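Long-range contact in D-galactonate dehydratase family member SEN1436 (Salmonella enterica subsp. enterica serovar Enteritidis, PDB 3TW9), which dehydrates D-gluconate to 2-dehydro-3-deoxy-D-gluconate with low activity in vitro, using one magnesium ion per subunit, and belongs to the mandelate racemase/muconate lactonizing enzyme family: residues N28-T36 and A82-T91. Numbering follows the deposited sequence.
Sequences NLKITNVKT and APFLVGKDPT
Ile31 is the principal bump of this interface, and the hollow that receives it is the bend made by Leu85, Lys88 and Pro90 where helix 70-85 runs out. Its CB lies 3.5 Å from Leu85 O. Chi1 of -69° turns CG1 away from the carbonyl carbon, and the CG1-CD1 arm enters between Leu85 and Pro90, CG1 passing 3.9 Å from Pro90 CB as the two side chains run alongside with opposite directions. The backbone of the same residue pins the insertion: Ile31 N donates to Lys88 O (2.9 Å, N-H...O angle 163°), and Gly87 N returns a 2.7 Å bond to Ile31 O. Both acceptor and donor of 82-91 sit in the type II turn from Leu85 to Lys88, whose third position, Gly87, has a positive phi (99°) that suits glycine. An edge strand is thus met by a turn in the N-terminal domain of the enolase superfamily, where strand 31-39 is an outer strand of the three-stranded antiparallel sheet, paired with strand 46-53 along its other edge. Smaller bumps fit on both sides of Ile31. Toward the helix, Val34 rests its CB 4.0 Å from Ala82 CB, while CG2 meets Leu85 CD1 at 3.8 Å, the two side chains crossing nearly at right angles; Val119 of helix 110-131 also touches Leu85. Toward the N-terminus, Leu29 crosses the Pro90 ring, CD2 standing 3.6 Å from Pro90 CG, with Leu130 of helix 110-131 also against the leucine. Across the proline, Asp89 OD1 accepts from Thr91 N, forming an Asx turn, and from Thr91 OG1 on the same face of its carboxylate plane.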
ATOM      1  N   ASN C  28      -3.429 -15.760 -22.926  1.00 57.67           N
ATOM      2  CA  ASN C  28      -4.688 -15.657 -23.715  1.00 50.78           C
ATOM      3  C   ASN C  28      -5.918 -16.010 -22.865  1.00 45.05           C
ATOM      4  O   ASN C  28      -6.965 -16.422 -23.373  1.00 35.06           O
ATOM      5  CB  ASN C  28      -4.602 -16.548 -24.957  1.00 61.11           C
ATOM      6  CG  ASN C  28      -5.367 -15.975 -26.141  1.00 77.50           C
ATOM      7  OD1 ASN C  28      -6.328 -16.577 -26.622  1.00 83.98           O
ATOM      8  ND2 ASN C  28      -4.949 -14.802 -26.611  1.00 81.37           N
ATOM      9  N   LEU C  29      -5.771 -15.848 -21.555  1.00 38.87           N
ATOM     10  CA  LEU C  29      -6.855 -16.083 -20.618  1.00 38.98           C
ATOM     11  C   LEU C  29      -7.869 -14.934 -20.724  1.00 28.92           C
ATOM     12  O   LEU C  29      -7.473 -13.773 -20.802  1.00 33.24           O
ATOM     13  CB  LEU C  29      -6.271 -16.184 -19.212  1.00 40.75           C
ATOM     14  CG  LEU C  29      -7.174 -16.566 -18.047  1.00 48.52           C
ATOM     15  CD1 LEU C  29      -7.699 -17.994 -18.180  1.00 43.31           C
ATOM     16  CD2 LEU C  29      -6.393 -16.384 -16.752  1.00 35.14           C
ATOM     17  N   LYS C  30      -9.162 -15.265 -20.754  1.00 31.35           N
ATOM     18  CA  LYS C  30     -10.224 -14.263 -20.871  1.00 30.78           C
ATOM     19  C   LYS C  30     -11.361 -14.522 -19.907  1.00 35.40           C
ATOM     20  O   LYS C  30     -11.671 -15.682 -19.602  1.00 28.88           O
ATOM     21  CB  LYS C  30     -10.815 -14.231 -22.288  1.00 36.80           C
ATOM     22  CG  LYS C  30      -9.902 -13.730 -23.362  1.00 45.40           C
ATOM     23  CD  LYS C  30     -10.465 -14.062 -24.739  1.00 50.69           C
ATOM     24  CE  LYS C  30      -9.749 -13.269 -25.820  1.00 59.82           C
ATOM     25  NZ  LYS C  30      -8.270 -13.498 -25.808  1.00 63.76           N
ATOM     26  N   ILE C  31     -12.003 -13.445 -19.438  1.00 25.14           N
ATOM     27  CA  ILE C  31     -13.270 -13.575 -18.738  1.00 24.75           C
ATOM     28  C   ILE C  31     -14.334 -13.968 -19.778  1.00 28.48           C
ATOM     29  O   ILE C  31     -14.427 -13.348 -20.850  1.00 30.15           O
ATOM     30  CB  ILE C  31     -13.672 -12.249 -18.012  1.00 26.75           C
ATOM     31  CG1 ILE C  31     -12.723 -11.993 -16.828  1.00 31.44           C
ATOM     32  CG2 ILE C  31     -15.096 -12.294 -17.506  1.00 26.80           C
ATOM     33  CD1 ILE C  31     -12.480 -10.508 -16.521  1.00 26.31           C
ATOM     34  N   THR C  32     -15.126 -14.989 -19.453  1.00 29.89           N
ATOM     35  CA  THR C  32     -16.170 -15.467 -20.369  1.00 29.03           C
ATOM     36  C   THR C  32     -17.577 -15.148 -19.893  1.00 30.40           C
ATOM     37  O   THR C  32     -18.490 -14.961 -20.702  1.00 32.30           O
ATOM     38  CB  THR C  32     -16.090 -16.993 -20.573  1.00 27.98           C
ATOM     39  OG1 THR C  32     -16.047 -17.645 -19.297  1.00 29.83           O
ATOM     40  CG2 THR C  32     -14.887 -17.358 -21.398  1.00 32.14           C
ATOM     41  N   ASN C  33     -17.756 -15.133 -18.576  1.00 27.48           N
ATOM     42  CA  ASN C  33     -19.049 -14.889 -17.973  1.00 27.67           C
ATOM     43  C   ASN C  33     -18.877 -14.262 -16.589  1.00 32.76           C
ATOM     44  O   ASN C  33     -17.970 -14.627 -15.849  1.00 29.76           O
ATOM     45  CB  ASN C  33     -19.855 -16.191 -17.858  1.00 26.48           C
ATOM     46  CG  ASN C  33     -21.301 -15.938 -17.494  1.00 42.20           C
ATOM     47  OD1 ASN C  33     -21.775 -16.394 -16.459  1.00 36.89           O
ATOM     48  ND2 ASN C  33     -22.007 -15.184 -18.337  1.00 45.23           N
ATOM     49  N   VAL C  34     -19.742 -13.306 -16.273  1.00 27.25           N
ATOM     50  CA  VAL C  34     -19.847 -12.716 -14.942  1.00 30.02           C
ATOM     51  C   VAL C  34     -21.291 -12.864 -14.493  1.00 32.64           C
ATOM     52  O   VAL C  34     -22.206 -12.352 -15.154  1.00 31.22           O
ATOM     53  CB  VAL C  34     -19.474 -11.202 -14.939  1.00 28.23           C
ATOM     54  CG1 VAL C  34     -19.647 -10.606 -13.551  1.00 30.76           C
ATOM     55  CG2 VAL C  34     -18.058 -10.989 -15.431  1.00 25.83           C
ATOM     56  N   LYS C  35     -21.513 -13.575 -13.388  1.00 30.09           N
ATOM     57  CA  LYS C  35     -22.854 -13.614 -12.804  1.00 36.99           C
ATOM     58  C   LYS C  35     -22.932 -13.325 -11.304  1.00 33.30           C
ATOM     59  O   LYS C  35     -21.968 -13.525 -10.554  1.00 27.68           O
ATOM     60  CB  LYS C  35     -23.548 -14.930 -13.125  1.00 35.85           C
ATOM     61  CG  LYS C  35     -23.073 -16.087 -12.304  1.00 36.46           C
ATOM     62  CD  LYS C  35     -23.858 -17.355 -12.605  1.00 35.70           C
ATOM     63  CE  LYS C  35     -22.973 -18.564 -12.362  1.00 49.03           C
ATOM     64  NZ  LYS C  35     -23.549 -19.860 -12.838  1.00 37.15           N
ATOM     65  N   THR C  36     -24.106 -12.866 -10.890  1.00 26.05           N
ATOM     66  CA  THR C  36     -24.397 -12.515  -9.517  1.00 26.36           C
ATOM     67  C   THR C  36     -25.277 -13.597  -8.946  1.00 33.37           C
ATOM     68  O   THR C  36     -26.387 -13.813  -9.424  1.00 33.31           O
ATOM     69  CB  THR C  36     -25.135 -11.178  -9.388  1.00 34.95           C
ATOM     70  OG1 THR C  36     -24.384 -10.171 -10.049  1.00 27.45           O
ATOM     71  CG2 THR C  36     -25.272 -10.778  -7.922  1.00 40.01           C
ATOM     72  N   ALA C  82     -20.915  -6.871 -16.065  1.00 32.00           N
ATOM     73  CA  ALA C  82     -20.797  -8.035 -16.952  1.00 31.59           C
ATOM     74  C   ALA C  82     -20.376  -7.663 -18.384  1.00 24.09           C
ATOM     75  O   ALA C  82     -19.391  -8.204 -18.860  1.00 32.67           O
ATOM     76  CB  ALA C  82     -22.058  -8.914 -16.927  1.00 35.88           C
ATOM     77  N   PRO C  83     -21.049  -6.682 -19.030  1.00 33.68           N
ATOM     78  CA  PRO C  83     -20.533  -6.302 -20.349  1.00 30.35           C
ATOM     79  C   PRO C  83     -19.214  -5.503 -20.383  1.00 35.92           C
ATOM     80  O   PRO C  83     -18.577  -5.423 -21.432  1.00 33.87           O
ATOM     81  CB  PRO C  83     -21.676  -5.481 -20.958  1.00 30.61           C
ATOM     82  CG  PRO C  83     -22.430  -4.967 -19.818  1.00 37.02           C
ATOM     83  CD  PRO C  83     -22.332  -6.000 -18.734  1.00 31.56           C
ATOM     84  N   PHE C  84     -18.817  -4.921 -19.254  1.00 26.40           N
ATOM     85  CA  PHE C  84     -17.514  -4.254 -19.142  1.00 25.77           C
ATOM     86  C   PHE C  84     -16.377  -5.283 -19.142  1.00 26.33           C
ATOM     87  O   PHE C  84     -15.291  -4.989 -19.611  1.00 26.93           O
ATOM     88  CB  PHE C  84     -17.489  -3.351 -17.877  1.00 25.19           C
ATOM     89  CG  PHE C  84     -16.207  -2.570 -17.681  1.00 25.30           C
ATOM     90  CD1 PHE C  84     -16.013  -1.348 -18.324  1.00 26.98           C
ATOM     91  CD2 PHE C  84     -15.202  -3.058 -16.830  1.00 27.80           C
ATOM     92  CE1 PHE C  84     -14.829  -0.620 -18.132  1.00 29.16           C
ATOM     93  CE2 PHE C  84     -14.003  -2.355 -16.635  1.00 24.67           C
ATOM     94  CZ  PHE C  84     -13.814  -1.124 -17.285  1.00 24.94           C
ATOM     95  N   LEU C  85     -16.649  -6.492 -18.642  1.00 24.32           N
ATOM     96  CA  LEU C  85     -15.566  -7.454 -18.349  1.00 24.75           C
ATOM     97  C   LEU C  85     -15.374  -8.579 -19.344  1.00 27.34           C
ATOM     98  O   LEU C  85     -14.253  -9.096 -19.489  1.00 24.99           O
ATOM     99  CB  LEU C  85     -15.759  -8.064 -16.965  1.00 28.06           C
ATOM    100  CG  LEU C  85     -15.621  -7.106 -15.788  1.00 26.42           C
ATOM    101  CD1 LEU C  85     -16.302  -7.722 -14.613  1.00 25.19           C
ATOM    102  CD2 LEU C  85     -14.154  -6.839 -15.499  1.00 28.77           C
ATOM    103  N   VAL C  86     -16.447  -8.992 -20.001  1.00 29.14           N
ATOM    104  CA  VAL C  86     -16.344 -10.178 -20.849  1.00 26.53           C
ATOM    105  C   VAL C  86     -15.304  -9.944 -21.943  1.00 25.90           C
ATOM    106  O   VAL C  86     -15.326  -8.926 -22.647  1.00 27.10           O
ATOM    107  CB  VAL C  86     -17.735 -10.658 -21.366  1.00 31.95           C
ATOM    108  CG1 VAL C  86     -17.592 -11.745 -22.433  1.00 33.79           C
ATOM    109  CG2 VAL C  86     -18.566 -11.203 -20.192  1.00 31.51           C
ATOM    110  N   GLY C  87     -14.356 -10.872 -22.037  1.00 29.52           N
ATOM    111  CA  GLY C  87     -13.311 -10.839 -23.068  1.00 29.49           C
ATOM    112  C   GLY C  87     -11.979 -10.270 -22.598  1.00 30.52           C
ATOM    113  O   GLY C  87     -10.968 -10.359 -23.302  1.00 27.41           O
ATOM    114  N   LYS C  88     -11.972  -9.674 -21.409  1.00 27.36           N
ATOM    115  CA  LYS C  88     -10.753  -9.071 -20.885  1.00 25.02           C
ATOM    116  C   LYS C  88      -9.879 -10.077 -20.150  1.00 22.18           C
ATOM    117  O   LYS C  88     -10.375 -11.057 -19.614  1.00 23.32           O
ATOM    118  CB  LYS C  88     -11.108  -7.907 -19.941  1.00 22.26           C
ATOM    119  CG  LYS C  88     -11.721  -6.741 -20.690  1.00 26.27           C
ATOM    120  CD  LYS C  88     -12.082  -5.592 -19.806  1.00 32.80           C
ATOM    121  CE  LYS C  88     -12.343  -4.358 -20.685  1.00 27.88           C
ATOM    122  NZ  LYS C  88     -13.028  -3.297 -19.915  1.00 21.27           N
ATOM    123  N   ASP C  89      -8.580  -9.786 -20.103  1.00 23.51           N
ATOM    124  CA  ASP C  89      -7.605 -10.585 -19.351  1.00 27.90           C
ATOM    125  C   ASP C  89      -7.793 -10.338 -17.833  1.00 24.24           C
ATOM    126  O   ASP C  89      -7.541  -9.221 -17.351  1.00 26.79           O
ATOM    127  CB  ASP C  89      -6.200 -10.176 -19.832  1.00 26.62           C
ATOM    128  CG  ASP C  89      -5.064 -10.891 -19.121  1.00 31.25           C
ATOM    129  OD1 ASP C  89      -5.271 -11.718 -18.217  1.00 25.49           O
ATOM    130  OD2 ASP C  89      -3.918 -10.604 -19.491  1.00 29.56           O
ATOM    131  N   PRO C  90      -8.196 -11.380 -17.063  1.00 26.90           N
ATOM    132  CA  PRO C  90      -8.449 -11.247 -15.613  1.00 19.56           C
ATOM    133  C   PRO C  90      -7.163 -11.085 -14.767  1.00 26.77           C
ATOM    134  O   PRO C  90      -7.234 -10.793 -13.551  1.00 24.76           O
ATOM    135  CB  PRO C  90      -9.142 -12.566 -15.265  1.00 28.22           C
ATOM    136  CG  PRO C  90      -8.556 -13.531 -16.222  1.00 27.11           C
ATOM    137  CD  PRO C  90      -8.355 -12.780 -17.511  1.00 25.56           C
ATOM    138  N   THR C  91      -6.000 -11.266 -15.382  1.00 21.23           N
ATOM    139  CA  THR C  91      -4.764 -11.108 -14.612  1.00 25.12           C
ATOM    140  C   THR C  91      -4.472  -9.619 -14.289  1.00 23.87           C
ATOM    141  O   THR C  91      -3.693  -9.323 -13.372  1.00 23.58           O
ATOM    142  CB  THR C  91      -3.556 -11.801 -15.271  1.00 35.85           C
ATOM    143  OG1 THR C  91      -3.157 -11.079 -16.434  1.00 31.46           O
ATOM    144  CG2 THR C  91      -3.894 -13.270 -15.652  1.00 35.73           C
TER